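Local coordinates for hypothetical protein CNAG_02591 (Cryptococcus neoformans, PDB 4P5N) that may play a role in primary metabolism and is associated with hypervirulence in this fungus; it contains a small Tudor-family domain, at residues K45-N49 with P50-L54. Sequence-based numbering, arbitrary orientation.
Sequences KGVKN and PPKVL. With SO4 (sulfate ion), chain H; SO4 (sulfate ion), chain O.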
loop_
_atom_site.group_PDB
_atom_site.type_symbol
_atom_site.label_atom_id
_atom_site.label_comp_id
_atom_site.label_asym_id
_atom_site.label_seq_id
_atom_site.Cartn_x
_atom_site.Cartn_y
_atom_site.Cartn_z
ATOM N N LYS A 45 -0.546 -4.078 -9.217
ATOM C CA LYS A 45 -1.213 -4.082 -7.917
ATOM C C LYS A 45 -1.030 -2.764 -7.158
ATOM O O LYS A 45 -1.469 -2.640 -6.014
ATOM C CB LYS A 45 -0.726 -5.262 -7.070
ATOM C CG LYS A 45 -0.862 -6.614 -7.754
ATOM C CD LYS A 45 -2.303 -7.094 -7.812
ATOM C CE LYS A 45 -2.472 -8.236 -8.808
ATOM N NZ LYS A 45 -1.602 -9.414 -8.508
ATOM N N GLY A 46 -0.379 -1.790 -7.794
ATOM C CA GLY A 46 -0.209 -0.460 -7.217
ATOM C C GLY A 46 0.748 -0.359 -6.050
ATOM O O GLY A 46 0.629 0.548 -5.239
ATOM N N VAL A 47 1.688 -1.297 -5.966
ATOM C CA VAL A 47 2.688 -1.301 -4.899
ATOM C C VAL A 47 4.077 -1.136 -5.498
ATOM O O VAL A 47 4.227 -1.165 -6.715
ATOM C CB VAL A 47 2.602 -2.555 -3.988
ATOM C CG1 VAL A 47 1.207 -2.657 -3.374
ATOM C CG2 VAL A 47 2.936 -3.832 -4.743
ATOM N N LYS A 48 5.075 -0.963 -4.640
ATOM C CA LYS A 48 6.445 -0.697 -5.077
ATOM C C LYS A 48 7.399 -1.671 -4.425
ATOM O O LYS A 48 7.110 -2.210 -3.340
ATOM C CB LYS A 48 6.868 0.719 -4.689
ATOM C CG LYS A 48 6.066 1.831 -5.340
ATOM C CD LYS A 48 6.425 3.192 -4.766
ATOM C CE LYS A 48 7.652 3.777 -5.444
ATOM N NZ LYS A 48 7.653 5.253 -5.285
ATOM N N ASN A 49 8.544 -1.861 -5.074
ATOM C CA ASN A 49 9.683 -2.573 -4.504
ATOM C C ASN A 49 9.332 -4.012 -4.082
ATOM O O ASN A 49 9.296 -4.350 -2.887
ATOM C CB ASN A 49 10.234 -1.771 -3.320
ATOM C CG ASN A 49 11.392 -2.455 -2.639
ATOM O OD1 ASN A 49 12.163 -3.199 -3.273
ATOM N ND2 ASN A 49 11.535 -2.211 -1.339
ATOM N N PRO A 50 9.098 -4.886 -5.065
ATOM C CA PRO A 50 8.917 -6.301 -4.732
ATOM C C PRO A 50 10.208 -6.905 -4.167
ATOM O O PRO A 50 11.309 -6.385 -4.407
ATOM C CB PRO A 50 8.550 -6.922 -6.091
ATOM C CG PRO A 50 9.246 -6.035 -7.101
ATOM C CD PRO A 50 9.097 -4.648 -6.520
ATOM N N PRO A 51 10.090 -7.983 -3.386
ATOM C CA PRO A 51 8.831 -8.661 -3.054
ATOM C C PRO A 51 7.964 -7.927 -2.030
ATOM O O PRO A 51 8.476 -7.234 -1.130
ATOM C CB PRO A 51 9.298 -10.015 -2.495
ATOM C CG PRO A 51 10.656 -9.733 -1.903
ATOM C CD PRO A 51 11.267 -8.683 -2.835
ATOM N N LYS A 52 6.652 -8.056 -2.205
ATOM C CA LYS A 52 5.690 -7.521 -1.241
ATOM C C LYS A 52 4.659 -8.578 -0.899
ATOM O O LYS A 52 4.192 -9.300 -1.779
ATOM C CB LYS A 52 4.966 -6.297 -1.804
ATOM C CG LYS A 52 5.782 -5.025 -1.758
ATOM C CD LYS A 52 6.017 -4.548 -0.332
ATOM C CE LYS A 52 6.516 -3.116 -0.342
ATOM N NZ LYS A 52 7.957 -3.019 -0.718
ATOM N N VAL A 53 4.328 -8.662 0.384
ATOM C CA VAL A 53 3.269 -9.527 0.879
ATOM C C VAL A 53 2.057 -8.615 1.079
ATOM O O VAL A 53 2.125 -7.638 1.814
ATOM C CB VAL A 53 3.690 -10.210 2.205
ATOM C CG1 VAL A 53 2.573 -11.082 2.776
ATOM C CG2 VAL A 53 4.919 -11.087 1.991
ATOM N N LEU A 54 0.952 -8.941 0.414
ATOM C CA LEU A 54 -0.274 -8.156 0.529
ATOM C C LEU A 54 -1.224 -8.879 1.469
ATOM O O LEU A 54 -1.527 -10.053 1.254
ATOM C CB LEU A 54 -0.954 -7.962 -0.838
ATOM C CG LEU A 54 -0.117 -7.459 -2.025
ATOM C CD1 LEU A 54 -0.984 -6.973 -3.181
ATOM C CD2 LEU A 54 0.911 -6.405 -1.652
HETATM S S SO4 H . 9.600 -0.453 1.250
HETATM O O1 SO4 H . 9.633 0.958 1.724
HETATM O O2 SO4 H . 8.488 -1.208 1.888
HETATM O O3 SO4 H . 10.897 -1.112 1.501
HETATM O O4 SO4 H . 9.281 -0.415 -0.197
HETATM S S SO4 O . 6.573 7.760 -7.056
HETATM O O1 SO4 O . 8.032 7.693 -6.828
HETATM O O2 SO4 O . 5.983 8.653 -6.041
HETATM O O3 SO4 O . 5.984 6.422 -6.868
HETATM O O4 SO4 O . 6.259 8.259 -8.415
#
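Contact between K52 and the backbone of K48 and N49, continued by V47 against L54, is a local one around a turn, in which the loop after helix 39-44 folds back over the start of strand 52-56 in the Tudor-type sheet. The helix ends in a Schellman motif, with G46 at positive phi, and the chain reverses through N49, P50 and P51, the last after a cis peptide bond. K52 then turns its side chain back toward the loop it follows. Bends at chi2 (-68°) and chi4 (-77°) fold the chain back so that NZ reaches two carbonyls. NZ donates hydrogen bonds to K48 O and to N49 O, both 2.9 Å, tilted modestly from the carbonyl plane at the first and standing above it, not on a lone pair, at the second. N66 OD1 also accepts from this ammonium group. A sulfate, probably from the crystallisation liquor, adds a hydrogen bond from K52 NZ to its O4 at 3.0 Å. The same oxygen receives a nearly straight bond (169°) from N49 ND2 at 3.1 Å; CG of N49 is anti to the backbone N, which carries the amide outward to the anion. Further along, the contact is apolar: V47 CG1 meets L54 CD2 at 4.1 Å, the two side chains crossing at a slant, with A64 of the neighbouring strand touching both. The two carbonyl bonds link the loop to strand 52-56; with three N-H groups serving at least four oxygens, some hydrogen is probably shared, and the positive charge probably offsets the oxygens gathered at this surface turn.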